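Local coordinates for protein xyloglucan-specific endo-beta-1,4-glucanase (Uncultured bacterium, PDB 4W88) that probably cleaves internal beta-1,4-glucosidic bonds of the xyloglucan backbone, as a family 5 glycoside hydrolase with a TIM-barrel fold, at residues 45-50 against 94-99; 51-56 against 331-336; 140-145 against 189-194. The protein carries 1 engineered substitution. All coordinates share one frame; numbering follows the deposited sequence.

Contact 1 (45-50 against 94-99); sequences EIVDTV and DGMYII
Two carboxylates meet almost tip to tip where helix 44-53 faces the turn leading into strand 97-101: Asp48 OD1 stands 2.5 Å from Asp94 OD2. At so short a separation one of the two acids is probably protonated; the same Asp48 oxygen also lies 3.1 Å from Asp94 OD1, a meeting of two acceptors. The carboxylate planes are turned only 30° from each other, although the side chains cross at about a right angle. Deeper in, the contact becomes apolar. Val47 CG1, anti to its backbone N (chi1 172°), reaches the selenium of Met96, a selenomethionine here, at 3.6 Å. The end of that chain bends at chi3 (82°), which brings CE to 4.2 Å from Val50 CG1, one helical turn farther on. Met96 thus crosses Val47 obliquely and touches Val50 with its tip.

Neighbouring residues support this geometry. Gln44 NE2 donates to Asp48 OD1, so the crowded oxygen has a firm partner one turn back in its own helix. Gly95, with positive phi, ends helix 78-92 in a Schellman motif, and its neighbours Asp94 and Met96 both send their side chains toward helix 44-53. Tyr90 of helix 78-92 packs on Val47, and Ile58 of the adjacent strand on Met96. Such a helix-to-strand turn, tucked against the preceding barrel helix at the N-terminal end of a strand, is characteristic of the (beta/alpha)8 barrel.

Contact 2 (51-56 against 331-336); sequences NDRGFN and IVDAYV
The C-terminal end of helix 44-53, finished by a Schellman motif at Gly54, docks against the last barrel helix, 329-336. Gly54, with phi 123°, has no side chain, which lets its CA come within 5.4 Å of Val336 CA; a CB would run into Val336 CB. Arg53, its CG anti to the backbone N and its chain bent at chi2 (63°), forms a salt bridge to Asp333 end-on, two nitrogens on one oxygen: NH1 donates to Asp333 OD1 at 2.9 Å, nearly along the C-O axis, and NH2 to that oxygen at 3.0 Å from above the carboxylate plane. Asp329 takes NH2 in another salt bridge, and Trp326 adds a cation-pi contact. Val332 CG1 sits over the guanidinium centre, 3.5 Å from Arg53 CZ, so a methyl group covers one face while Asp333 OD1 lies at the edge, near the plane.

Beside the salt bridge, Val336 CG1 makes a CH-pi contact 3.7 Å from the centroid of the Phe55 ring, over its face. Tyr335 CB and Val332 CG1 approach it obliquely. Asn13 ND2 ties the two sides together by donating to the carbonyls of Gly54 and Val336. Here the helices following the first and last strands of a (beta/alpha)8 barrel meet, closing its outer ring.

Contact 3 (140-145 against 189-194); sequences EKLMFE and ADRVLI
Phe144 carries the apolar centre on the outer side of the sheet, with Arg191 laid across its ring. The CD of Arg191 lies over the middle of one face, 3.5 Å from the centroid of the Phe144 ring, in a CH-pi contact. Leu193 runs beside Phe144 and points the same way, its CD2 reaching Phe144 CD2 at 3.8 Å. On the face turned to the barrel interior, which Glu145 shares, Met143, a selenomethionine here, lies alongside Val192, and its CB meets Ile194 CD1.

Between these layers runs a parallel strand pairing. Phe144 N donates to Val192 O over 3.2 Å, and Ile194 N returns to Phe144 O over a short 2.7 Å. Before the pairing the two segments splay, and a water bridges them, donating to Glu140 O and Leu142 O and accepting from Val192 N. The bend of Arg191 at chi3 (-49°) carries its guanidinium over to segment 140-145, where NH1 donates to Leu142 O at 3.0 Å, nearly straight (165°) but from above the carbonyl plane. Asn188 OD1 and the carbonyls of Tyr138 and Asp139 also bind, so NE, NH1 and NH2 each have an acceptor. At the far end Glu145 OE1 pairs with Arg59, while His200 and Thr270 bond to OE2; the chain then runs on to Glu149 of the glycan pocket.

Helix 164-182 covers Leu193 and Phe144 through Val181, Trp128 of helix 117-134 meets the Phe144 ring, and helix 3-9 packs Leu9 and Ile8 against Met143 and Val192, with strand 97-101 bonded along the other edge of 142-145.

Contact 3 is the most deeply set and the most extensive, a strand-to-strand pairing within the barrel wall, whereas contacts 1 and 2 lie farther out. Those two share helix 44-53: contact 1 packs it against the turn before strand 97-101, and contact 2 against helix 329-336. They also touch directly, Tyr97 N lying 3.0 Å from Asn56 O. Contact 1 joins contact 3 through the sheet, where strands 97-101 and 142-145 are neighbours; contacts 2 and 3 do not touch. The chemistry follows the location: backbone bonds and a buried arginine in the wall, against an acid pair and a salt bridge on partly exposed flanks, each over an apolar floor.

Contact 1 (45-50 against 94-99)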
ATOM      1  N   GLU A  45       3.190 -21.062  -4.016  1.00 19.69           N
ATOM      2  CA  GLU A  45       1.957 -21.607  -3.540  1.00 20.13           C
ATOM      3  C   GLU A  45       1.184 -20.607  -2.676  1.00 16.39           C
ATOM      4  O   GLU A  45      -0.065 -20.534  -2.754  1.00 20.48           O
ATOM      5  CB  GLU A  45       2.169 -22.893  -2.745  1.00 22.12           C
ATOM      6  CG  GLU A  45       2.650 -24.076  -3.586  1.00 22.14           C
ATOM      7  CD  GLU A  45       4.161 -24.203  -3.716  1.00 24.60           C
ATOM      8  OE1 GLU A  45       4.933 -23.237  -3.459  1.00 22.06           O
ATOM      9  OE2 GLU A  45       4.636 -25.314  -4.090  1.00 25.18           O
ATOM     10  N   ILE A  46       1.889 -19.866  -1.815  1.00 18.41           N
ATOM     11  CA  ILE A  46       1.209 -18.844  -1.011  1.00 18.38           C
ATOM     12  C   ILE A  46       0.514 -17.834  -1.958  1.00 16.05           C
ATOM     13  O   ILE A  46      -0.643 -17.464  -1.785  1.00 17.83           O
ATOM     14  CB  ILE A  46       2.218 -18.176  -0.044  1.00 18.41           C
ATOM     15  CG1 ILE A  46       2.490 -19.149   1.127  1.00 19.29           C
ATOM     16  CG2 ILE A  46       1.658 -16.877   0.478  1.00 19.15           C
ATOM     17  CD1 ILE A  46       3.677 -18.831   1.981  1.00 20.06           C
ATOM     18  N   VAL A  47       1.263 -17.332  -2.932  1.00 16.36           N
ATOM     19  CA  VAL A  47       0.749 -16.341  -3.864  1.00 16.89           C
ATOM     20  C   VAL A  47      -0.404 -16.942  -4.677  1.00 15.79           C
ATOM     21  O   VAL A  47      -1.438 -16.275  -4.889  1.00 18.94           O
ATOM     22  CB  VAL A  47       1.900 -15.744  -4.715  1.00 17.41           C
ATOM     23  CG1 VAL A  47       1.393 -14.858  -5.836  1.00 18.46           C
ATOM     24  CG2 VAL A  47       2.872 -14.964  -3.820  1.00 17.02           C
ATOM     25  N   ASP A  48      -0.240 -18.182  -5.151  1.00 17.08           N
ATOM     26  CA  ASP A  48      -1.316 -18.881  -5.862  1.00 19.18           C
ATOM     27  C   ASP A  48      -2.617 -18.906  -5.083  1.00 19.17           C
ATOM     28  O   ASP A  48      -3.717 -18.704  -5.596  1.00 19.02           O
ATOM     29  CB  ASP A  48      -0.980 -20.340  -6.171  1.00 21.08           C
ATOM     30  CG  ASP A  48       0.154 -20.576  -7.106  1.00 17.59           C
ATOM     31  OD1 ASP A  48       0.621 -19.671  -7.848  1.00 20.87           O
ATOM     32  OD2 ASP A  48       0.617 -21.779  -7.054  1.00 19.20           O
ATOM     33  N   THR A  49      -2.501 -19.154  -3.789  1.00 18.19           N
ATOM     34  CA  THR A  49      -3.671 -19.343  -2.943  1.00 20.25           C
ATOM     35  C   THR A  49      -4.447 -18.041  -2.827  1.00 18.10           C
ATOM     36  O   THR A  49      -5.695 -18.019  -2.848  1.00 18.35           O
ATOM     37  CB  THR A  49      -3.226 -19.846  -1.540  1.00 17.89           C
ATOM     38  OG1 THR A  49      -2.459 -21.042  -1.670  1.00 20.54           O
ATOM     39  CG2 THR A  49      -4.371 -20.101  -0.622  1.00 24.24           C
ATOM     40  N   VAL A  50      -3.699 -16.945  -2.672  1.00 19.05           N
ATOM     41  CA  VAL A  50      -4.295 -15.596  -2.690  1.00 18.01           C
ATOM     42  C   VAL A  50      -5.099 -15.351  -3.996  1.00 16.57           C
ATOM     43  O   VAL A  50      -6.284 -15.002  -3.962  1.00 18.57           O
ATOM     44  CB  VAL A  50      -3.179 -14.519  -2.492  1.00 16.67           C
ATOM     45  CG1 VAL A  50      -3.701 -13.103  -2.689  1.00 17.39           C
ATOM     46  CG2 VAL A  50      -2.563 -14.671  -1.081  1.00 20.46           C
ATOM     47  N   ASP A  94       1.280 -15.790 -12.304  1.00 16.38           N
ATOM     48  CA  ASP A  94      -0.146 -15.997 -12.162  1.00 17.83           C
ATOM     49  C   ASP A  94      -0.996 -14.913 -12.840  1.00 17.73           C
ATOM     50  O   ASP A  94      -2.230 -14.872 -12.699  1.00 22.00           O
ATOM     51  CB  ASP A  94      -0.549 -16.117 -10.683  1.00 19.45           C
ATOM     52  CG  ASP A  94       0.037 -17.339  -9.964  1.00 18.76           C
ATOM     53  OD1 ASP A  94       0.801 -18.091 -10.565  1.00 20.57           O
ATOM     54  OD2 ASP A  94      -0.316 -17.517  -8.726  1.00 21.14           O
ATOM     55  N   GLY A  95      -0.356 -14.012 -13.522  1.00 18.44           N
ATOM     56  CA  GLY A  95      -1.064 -12.958 -14.273  1.00 17.41           C
ATOM     57  C   GLY A  95      -1.731 -11.897 -13.431  1.00 15.44           C
ATOM     58  O   GLY A  95      -2.734 -11.248 -13.837  1.00 17.37           O
HETATM   59  N   MSE A  96      -1.171 -11.700 -12.254  1.00 17.38           N
HETATM   60  CA  MSE A  96      -1.749 -10.788 -11.241  1.00 19.04           C
HETATM   61  C   MSE A  96      -1.350  -9.340 -11.488  1.00 17.05           C
HETATM   62  O   MSE A  96      -0.331  -9.057 -12.137  1.00 17.83           O
HETATM   63  CB  MSE A  96      -1.290 -11.202  -9.845  1.00 17.84           C
HETATM   64  CG  MSE A  96      -1.823 -12.563  -9.462  1.00 19.76           C
HETATM   65 SE   MSE A  96      -1.127 -13.141  -7.727  1.00 19.27          SE
HETATM   66  CE  MSE A  96      -2.344 -12.203  -6.568  1.00 19.76           C
ATOM     67  N   TYR A  97      -2.220  -8.424 -11.006  1.00 17.51           N
ATOM     68  CA  TYR A  97      -1.886  -7.016 -10.848  1.00 17.05           C
ATOM     69  C   TYR A  97      -1.038  -6.906  -9.591  1.00 13.89           C
ATOM     70  O   TYR A  97      -1.328  -7.559  -8.578  1.00 17.34           O
ATOM     71  CB  TYR A  97      -3.163  -6.157 -10.826  1.00 16.69           C
ATOM     72  CG  TYR A  97      -3.854  -6.222 -12.179  1.00 18.67           C
ATOM     73  CD1 TYR A  97      -4.721  -7.297 -12.537  1.00 21.89           C
ATOM     74  CD2 TYR A  97      -3.523  -5.312 -13.137  1.00 20.72           C
ATOM     75  CE1 TYR A  97      -5.204  -7.391 -13.822  1.00 24.16           C
ATOM     76  CE2 TYR A  97      -4.043  -5.362 -14.404  1.00 22.91           C
ATOM     77  CZ  TYR A  97      -4.857  -6.391 -14.752  1.00 22.40           C
ATOM     78  OH  TYR A  97      -5.274  -6.417 -16.073  1.00 28.68           O
ATOM     79  N   ILE A  98      -0.047  -6.023  -9.625  1.00 15.38           N
ATOM     80  CA  ILE A  98       0.973  -5.999  -8.595  1.00 15.43           C
ATOM     81  C   ILE A  98       1.296  -4.568  -8.197  1.00 15.24           C
ATOM     82  O   ILE A  98       1.492  -3.728  -9.104  1.00 16.27           O
ATOM     83  CB  ILE A  98       2.283  -6.677  -9.058  1.00 13.78           C
ATOM     84  CG1 ILE A  98       1.982  -8.061  -9.619  1.00 17.18           C
ATOM     85  CG2 ILE A  98       3.290  -6.744  -7.902  1.00 18.28           C
ATOM     86  CD1 ILE A  98       3.108  -8.665 -10.448  1.00 18.95           C
ATOM     87  N   ILE A  99       1.467  -4.332  -6.921  1.00 14.98           N
ATOM     88  CA  ILE A  99       2.091  -3.108  -6.469  1.00 14.62           C
ATOM     89  C   ILE A  99       3.328  -3.432  -5.700  1.00 14.66           C
ATOM     90  O   ILE A  99       3.280  -4.160  -4.746  1.00 16.76           O
ATOM     91  CB  ILE A  99       1.154  -2.232  -5.600  1.00 15.28           C
ATOM     92  CG1 ILE A  99      -0.096  -1.802  -6.378  1.00 17.34           C
ATOM     93  CG2 ILE A  99       1.909  -1.081  -4.963  1.00 17.36           C
ATOM     94  CD1 ILE A  99      -1.137  -1.114  -5.465  1.00 16.96           C
TER

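Contact 2 (51-56 against 331-336)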
ATOM      1  N   ASN A  51      -4.421 -15.535  -5.123  1.00 18.43           N
ATOM      2  CA  ASN A  51      -5.001 -15.362  -6.427  1.00 16.95           C
ATOM      3  C   ASN A  51      -6.266 -16.240  -6.609  1.00 17.05           C
ATOM      4  O   ASN A  51      -7.329 -15.798  -7.093  1.00 18.82           O
ATOM      5  CB  ASN A  51      -4.005 -15.694  -7.544  1.00 20.43           C
ATOM      6  CG  ASN A  51      -4.528 -15.305  -8.911  1.00 16.99           C
ATOM      7  OD1 ASN A  51      -4.956 -14.141  -9.162  1.00 19.85           O
ATOM      8  ND2 ASN A  51      -4.477 -16.269  -9.822  1.00 23.96           N
ATOM      9  N   ASP A  52      -6.139 -17.494  -6.222  1.00 18.20           N
ATOM     10  CA  ASP A  52      -7.224 -18.455  -6.467  1.00 18.41           C
ATOM     11  C   ASP A  52      -8.504 -18.101  -5.716  1.00 20.64           C
ATOM     12  O   ASP A  52      -9.637 -18.443  -6.162  1.00 21.40           O
ATOM     13  CB  ASP A  52      -6.775 -19.855  -6.066  1.00 20.19           C
ATOM     14  CG  ASP A  52      -5.716 -20.462  -7.002  1.00 22.73           C
ATOM     15  OD1 ASP A  52      -5.549 -20.021  -8.177  1.00 27.74           O
ATOM     16  OD2 ASP A  52      -5.100 -21.479  -6.513  1.00 29.00           O
ATOM     17  N   ARG A  53      -8.342 -17.403  -4.582  1.00 19.42           N
ATOM     18  CA  ARG A  53      -9.526 -17.110  -3.716  1.00 18.72           C
ATOM     19  C   ARG A  53     -10.246 -15.950  -4.329  1.00 19.77           C
ATOM     20  O   ARG A  53     -11.369 -15.645  -3.954  1.00 22.50           O
ATOM     21  CB  ARG A  53      -9.067 -16.766  -2.281  1.00 19.07           C
ATOM     22  CG  ARG A  53     -10.135 -16.750  -1.190  1.00 20.46           C
ATOM     23  CD  ARG A  53     -10.781 -18.136  -0.980  1.00 22.13           C
ATOM     24  NE  ARG A  53     -11.452 -18.231   0.295  1.00 24.27           N
ATOM     25  CZ  ARG A  53     -12.655 -17.813   0.514  1.00 24.02           C
ATOM     26  NH1 ARG A  53     -13.380 -17.240  -0.431  1.00 22.75           N
ATOM     27  NH2 ARG A  53     -13.115 -17.878   1.730  1.00 27.05           N
ATOM     28  N   GLY A  54      -9.596 -15.211  -5.237  1.00 18.18           N
ATOM     29  CA  GLY A  54     -10.217 -14.036  -5.806  1.00 19.32           C
ATOM     30  C   GLY A  54      -9.497 -12.701  -5.667  1.00 17.63           C
ATOM     31  O   GLY A  54      -9.962 -11.677  -6.183  1.00 20.31           O
ATOM     32  N   PHE A  55      -8.398 -12.704  -4.918  1.00 18.12           N
ATOM     33  CA  PHE A  55      -7.567 -11.509  -4.813  1.00 20.53           C
ATOM     34  C   PHE A  55      -6.599 -11.564  -5.967  1.00 16.95           C
ATOM     35  O   PHE A  55      -5.519 -12.174  -5.873  1.00 17.87           O
ATOM     36  CB  PHE A  55      -6.799 -11.492  -3.514  1.00 17.28           C
ATOM     37  CG  PHE A  55      -7.648 -11.428  -2.252  1.00 17.21           C
ATOM     38  CD1 PHE A  55      -8.087 -10.202  -1.722  1.00 18.13           C
ATOM     39  CD2 PHE A  55      -7.857 -12.569  -1.503  1.00 19.42           C
ATOM     40  CE1 PHE A  55      -8.741 -10.180  -0.505  1.00 19.63           C
ATOM     41  CE2 PHE A  55      -8.512 -12.529  -0.284  1.00 20.12           C
ATOM     42  CZ  PHE A  55      -8.988 -11.347   0.197  1.00 20.05           C
ATOM     43  N   ASN A  56      -6.990 -10.933  -7.080  1.00 17.92           N
ATOM     44  CA  ASN A  56      -6.139 -11.015  -8.295  1.00 17.36           C
ATOM     45  C   ASN A  56      -5.084  -9.895  -8.385  1.00 17.60           C
ATOM     46  O   ASN A  56      -4.447  -9.696  -9.418  1.00 19.37           O
ATOM     47  CB  ASN A  56      -6.947 -11.086  -9.599  1.00 19.04           C
ATOM     48  CG  ASN A  56      -7.707  -9.826  -9.881  1.00 21.44           C
ATOM     49  OD1 ASN A  56      -8.208  -9.153  -8.975  1.00 20.03           O
ATOM     50  ND2 ASN A  56      -7.760  -9.476 -11.167  1.00 23.24           N
ATOM     51  N   ILE A 331     -15.286 -13.778   6.493  1.00 26.20           N
ATOM     52  CA  ILE A 331     -14.647 -12.494   6.202  1.00 22.98           C
ATOM     53  C   ILE A 331     -14.082 -12.436   4.788  1.00 20.94           C
ATOM     54  O   ILE A 331     -14.329 -11.481   4.007  1.00 21.48           O
ATOM     55  CB  ILE A 331     -13.555 -12.157   7.245  1.00 20.95           C
ATOM     56  CG1 ILE A 331     -14.219 -11.921   8.620  1.00 24.58           C
ATOM     57  CG2 ILE A 331     -12.733 -10.936   6.843  1.00 22.95           C
ATOM     58  CD1 ILE A 331     -13.293 -11.689   9.782  1.00 26.45           C
ATOM     59  N   VAL A 332     -13.378 -13.486   4.425  1.00 21.77           N
ATOM     60  CA  VAL A 332     -12.744 -13.537   3.105  1.00 21.50           C
ATOM     61  C   VAL A 332     -13.757 -13.503   1.972  1.00 19.31           C
ATOM     62  O   VAL A 332     -13.568 -12.750   0.994  1.00 20.46           O
ATOM     63  CB  VAL A 332     -11.726 -14.661   3.027  1.00 19.30           C
ATOM     64  CG1 VAL A 332     -11.165 -14.829   1.614  1.00 22.21           C
ATOM     65  CG2 VAL A 332     -10.602 -14.372   3.985  1.00 21.69           C
ATOM     66  N   ASP A 333     -14.859 -14.276   2.142  1.00 24.57           N
ATOM     67  CA  ASP A 333     -15.909 -14.322   1.141  1.00 24.30           C
ATOM     68  C   ASP A 333     -16.461 -12.871   0.928  1.00 23.23           C
ATOM     69  O   ASP A 333     -16.735 -12.436  -0.198  1.00 25.18           O
ATOM     70  CB  ASP A 333     -17.067 -15.170   1.641  1.00 25.28           C
ATOM     71  CG  ASP A 333     -16.868 -16.682   1.511  1.00 27.18           C
ATOM     72  OD1 ASP A 333     -15.886 -17.140   0.935  1.00 27.73           O
ATOM     73  OD2 ASP A 333     -17.695 -17.448   2.083  1.00 29.20           O
ATOM     74  N   ALA A 334     -16.669 -12.132   2.036  1.00 23.37           N
ATOM     75  CA  ALA A 334     -17.237 -10.785   1.898  1.00 23.14           C
ATOM     76  C   ALA A 334     -16.332  -9.855   1.053  1.00 20.61           C
ATOM     77  O   ALA A 334     -16.764  -9.008   0.254  1.00 22.15           O
ATOM     78  CB  ALA A 334     -17.447 -10.196   3.273  1.00 23.93           C
ATOM     79  N   TYR A 335     -15.028 -10.074   1.179  1.00 20.66           N
ATOM     80  CA  TYR A 335     -14.071  -9.288   0.388  1.00 19.78           C
ATOM     81  C   TYR A 335     -14.090  -9.712  -1.070  1.00 18.61           C
ATOM     82  O   TYR A 335     -14.311  -8.904  -1.952  1.00 21.34           O
ATOM     83  CB  TYR A 335     -12.641  -9.481   0.915  1.00 18.16           C
ATOM     84  CG  TYR A 335     -12.274  -8.642   2.163  1.00 16.07           C
ATOM     85  CD1 TYR A 335     -12.518  -7.267   2.206  1.00 20.75           C
ATOM     86  CD2 TYR A 335     -11.610  -9.237   3.266  1.00 19.43           C
ATOM     87  CE1 TYR A 335     -12.184  -6.519   3.317  1.00 19.58           C
ATOM     88  CE2 TYR A 335     -11.255  -8.475   4.388  1.00 20.51           C
ATOM     89  CZ  TYR A 335     -11.503  -7.113   4.388  1.00 18.32           C
ATOM     90  OH  TYR A 335     -11.179  -6.321   5.478  1.00 19.81           O
ATOM     91  N   VAL A 336     -13.834 -10.989  -1.309  1.00 22.27           N
ATOM     92  CA  VAL A 336     -13.678 -11.385  -2.689  1.00 20.95           C
ATOM     93  C   VAL A 336     -14.981 -11.312  -3.528  1.00 21.79           C
ATOM     94  O   VAL A 336     -14.925 -11.227  -4.781  1.00 21.45           O
ATOM     95  CB  VAL A 336     -12.964 -12.740  -2.833  1.00 18.05           C
ATOM     96  CG1 VAL A 336     -11.574 -12.712  -2.195  1.00 22.64           C
ATOM     97  CG2 VAL A 336     -13.728 -13.873  -2.204  1.00 21.37           C
TER

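Contact 3 (140-145 against 189-194)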
ATOM      1  N   GLU A 140       2.386  -3.846 -17.871  1.00 19.83           N
ATOM      2  CA  GLU A 140       1.621  -2.804 -17.244  1.00 20.03           C
ATOM      3  C   GLU A 140       0.819  -3.265 -15.974  1.00 14.09           C
ATOM      4  O   GLU A 140       0.157  -2.426 -15.303  1.00 19.01           O
ATOM      5  CB  GLU A 140       0.672  -2.188 -18.284  1.00 27.99           C
ATOM      6  CG  GLU A 140      -0.627  -2.962 -18.510  1.00 28.64           C
ATOM      7  CD  GLU A 140      -0.565  -4.352 -19.174  1.00 42.94           C
ATOM      8  OE1 GLU A 140       0.426  -4.629 -19.871  1.00 37.19           O
ATOM      9  OE2 GLU A 140      -1.547  -5.195 -18.976  1.00 44.30           O
ATOM     10  N   LYS A 141       0.744  -4.566 -15.744  1.00 17.72           N
ATOM     11  CA  LYS A 141       0.088  -5.071 -14.575  1.00 16.71           C
ATOM     12  C   LYS A 141       0.942  -4.784 -13.292  1.00 15.96           C
ATOM     13  O   LYS A 141       0.400  -4.827 -12.170  1.00 17.23           O
ATOM     14  CB  LYS A 141      -0.182  -6.543 -14.664  1.00 18.34           C
ATOM     15  CG  LYS A 141      -1.098  -6.996 -15.807  1.00 21.36           C
ATOM     16  CD  LYS A 141      -1.596  -8.450 -15.703  1.00 26.84           C
ATOM     17  CE  LYS A 141      -2.331  -8.907 -16.917  1.00 42.97           C
ATOM     18  NZ  LYS A 141      -2.951 -10.194 -16.478  1.00 49.96           N
ATOM     19  N   LEU A 142       2.240  -4.523 -13.454  1.00 15.96           N
ATOM     20  CA  LEU A 142       3.113  -4.139 -12.322  1.00 15.47           C
ATOM     21  C   LEU A 142       3.092  -2.587 -12.214  1.00 15.61           C
ATOM     22  O   LEU A 142       3.441  -1.862 -13.159  1.00 18.32           O
ATOM     23  CB  LEU A 142       4.552  -4.608 -12.520  1.00 17.71           C
ATOM     24  CG  LEU A 142       5.622  -4.137 -11.481  1.00 16.71           C
ATOM     25  CD1 LEU A 142       5.239  -4.614 -10.113  1.00 17.48           C
ATOM     26  CD2 LEU A 142       6.966  -4.687 -11.829  1.00 18.18           C
HETATM   27  N   MSE A 143       2.740  -2.113 -10.999  1.00 17.53           N
HETATM   28  CA  MSE A 143       2.660  -0.709 -10.651  1.00 16.83           C
HETATM   29  C   MSE A 143       3.606  -0.451  -9.506  1.00 14.15           C
HETATM   30  O   MSE A 143       3.949  -1.395  -8.727  1.00 15.50           O
HETATM   31  CB  MSE A 143       1.227  -0.455 -10.220  1.00 16.96           C
HETATM   32  CG  MSE A 143       0.227  -0.859 -11.289  1.00 17.76           C
HETATM   33 SE   MSE A 143      -1.634  -0.401 -10.813  1.00 20.06          SE
HETATM   34  CE  MSE A 143      -2.069  -1.875  -9.643  1.00 26.58           C
ATOM     35  N   PHE A 144       4.124   0.776  -9.434  1.00 14.40           N
ATOM     36  CA  PHE A 144       5.047   1.178  -8.387  1.00 13.89           C
ATOM     37  C   PHE A 144       4.363   2.225  -7.504  1.00 13.72           C
ATOM     38  O   PHE A 144       3.760   3.184  -8.007  1.00 16.82           O
ATOM     39  CB  PHE A 144       6.319   1.832  -8.952  1.00 15.25           C
ATOM     40  CG  PHE A 144       7.172   0.972  -9.858  1.00 14.21           C
ATOM     41  CD1 PHE A 144       7.203  -0.439  -9.827  1.00 17.56           C
ATOM     42  CD2 PHE A 144       8.091   1.625 -10.705  1.00 16.84           C
ATOM     43  CE1 PHE A 144       8.024  -1.154 -10.692  1.00 18.29           C
ATOM     44  CE2 PHE A 144       8.943   0.909 -11.498  1.00 15.41           C
ATOM     45  CZ  PHE A 144       8.915  -0.482 -11.489  1.00 17.31           C
ATOM     46  N   GLU A 145       4.532   2.051  -6.189  1.00 15.38           N
ATOM     47  CA  GLU A 145       4.035   2.999  -5.187  1.00 14.80           C
ATOM     48  C   GLU A 145       5.236   3.542  -4.423  1.00 16.85           C
ATOM     49  O   GLU A 145       5.979   2.829  -3.745  1.00 14.95           O
ATOM     50  CB  GLU A 145       3.015   2.292  -4.269  1.00 15.40           C
ATOM     51  CG  GLU A 145       2.410   3.195  -3.158  1.00 15.95           C
ATOM     52  CD  GLU A 145       1.335   2.447  -2.336  1.00 14.16           C
ATOM     53  OE1 GLU A 145       1.229   1.208  -2.538  1.00 19.48           O
ATOM     54  OE2 GLU A 145       0.651   3.093  -1.473  1.00 17.59           O
ATOM     55  N   ALA A 189       8.171   4.037 -18.988  1.00 17.46           N
ATOM     56  CA  ALA A 189       7.719   5.308 -19.524  1.00 18.00           C
ATOM     57  C   ALA A 189       6.255   5.612 -19.217  1.00 20.11           C
ATOM     58  O   ALA A 189       5.889   6.766 -19.036  1.00 19.20           O
ATOM     59  CB  ALA A 189       8.008   5.407 -21.005  1.00 19.50           C
ATOM     60  N   ASP A 190       5.455   4.549 -19.166  1.00 16.66           N
ATOM     61  CA  ASP A 190       4.024   4.673 -18.969  1.00 18.20           C
ATOM     62  C   ASP A 190       3.430   3.718 -17.918  1.00 18.64           C
ATOM     63  O   ASP A 190       2.211   3.608 -17.766  1.00 20.38           O
ATOM     64  CB  ASP A 190       3.293   4.573 -20.311  1.00 20.78           C
ATOM     65  CG  ASP A 190       3.510   3.305 -21.065  1.00 22.83           C
ATOM     66  OD1 ASP A 190       4.243   2.422 -20.569  1.00 19.92           O
ATOM     67  OD2 ASP A 190       2.950   3.206 -22.234  1.00 30.90           O
ATOM     68  N   ARG A 191       4.298   3.068 -17.125  1.00 16.43           N
ATOM     69  CA  ARG A 191       3.856   2.303 -15.981  1.00 18.16           C
ATOM     70  C   ARG A 191       3.013   3.152 -15.053  1.00 15.25           C
ATOM     71  O   ARG A 191       3.326   4.352 -14.854  1.00 18.68           O
ATOM     72  CB  ARG A 191       5.109   1.799 -15.204  1.00 23.41           C
ATOM     73  CG  ARG A 191       4.790   0.830 -14.101  1.00 18.82           C
ATOM     74  CD  ARG A 191       5.994   0.178 -13.467  1.00 14.99           C
ATOM     75  NE  ARG A 191       6.956  -0.374 -14.376  1.00 18.29           N
ATOM     76  CZ  ARG A 191       6.773  -1.431 -15.158  1.00 16.05           C
ATOM     77  NH1 ARG A 191       5.655  -2.138 -15.095  1.00 18.73           N
ATOM     78  NH2 ARG A 191       7.709  -1.768 -16.014  1.00 20.16           N
ATOM     79  N   VAL A 192       1.988   2.556 -14.436  1.00 18.99           N
ATOM     80  CA  VAL A 192       1.258   3.298 -13.434  1.00 17.02           C
ATOM     81  C   VAL A 192       2.187   3.547 -12.218  1.00 15.23           C
ATOM     82  O   VAL A 192       2.650   2.588 -11.573  1.00 17.47           O
ATOM     83  CB  VAL A 192      -0.039   2.595 -12.996  1.00 18.16           C
ATOM     84  CG1 VAL A 192      -0.828   3.396 -11.909  1.00 22.69           C
ATOM     85  CG2 VAL A 192      -0.919   2.311 -14.202  1.00 19.42           C
ATOM     86  N   LEU A 193       2.296   4.836 -11.835  1.00 16.68           N
ATOM     87  CA  LEU A 193       3.033   5.225 -10.678  1.00 17.96           C
ATOM     88  C   LEU A 193       2.099   5.804  -9.638  1.00 17.75           C
ATOM     89  O   LEU A 193       1.320   6.683  -9.962  1.00 18.36           O
ATOM     90  CB  LEU A 193       4.129   6.221 -11.005  1.00 15.79           C
ATOM     91  CG  LEU A 193       5.090   5.807 -12.102  1.00 17.19           C
ATOM     92  CD1 LEU A 193       6.192   6.814 -12.358  1.00 18.67           C
ATOM     93  CD2 LEU A 193       5.743   4.445 -11.858  1.00 21.69           C
ATOM     94  N   ILE A 194       2.223   5.349  -8.396  1.00 14.41           N
ATOM     95  CA  ILE A 194       1.207   5.583  -7.397  1.00 15.16           C
ATOM     96  C   ILE A 194       1.859   6.463  -6.318  1.00 15.77           C
ATOM     97  O   ILE A 194       2.723   6.020  -5.543  1.00 16.56           O
ATOM     98  CB  ILE A 194       0.659   4.270  -6.782  1.00 15.03           C
ATOM     99  CG1 ILE A 194       0.114   3.327  -7.857  1.00 17.07           C
ATOM    100  CG2 ILE A 194      -0.449   4.584  -5.748  1.00 18.81           C
ATOM    101  CD1 ILE A 194      -0.277   1.922  -7.367  1.00 18.31           C
TER
HETATM  102  O   HOH W   1       1.564  -0.281 -14.530  1.00 19.21           O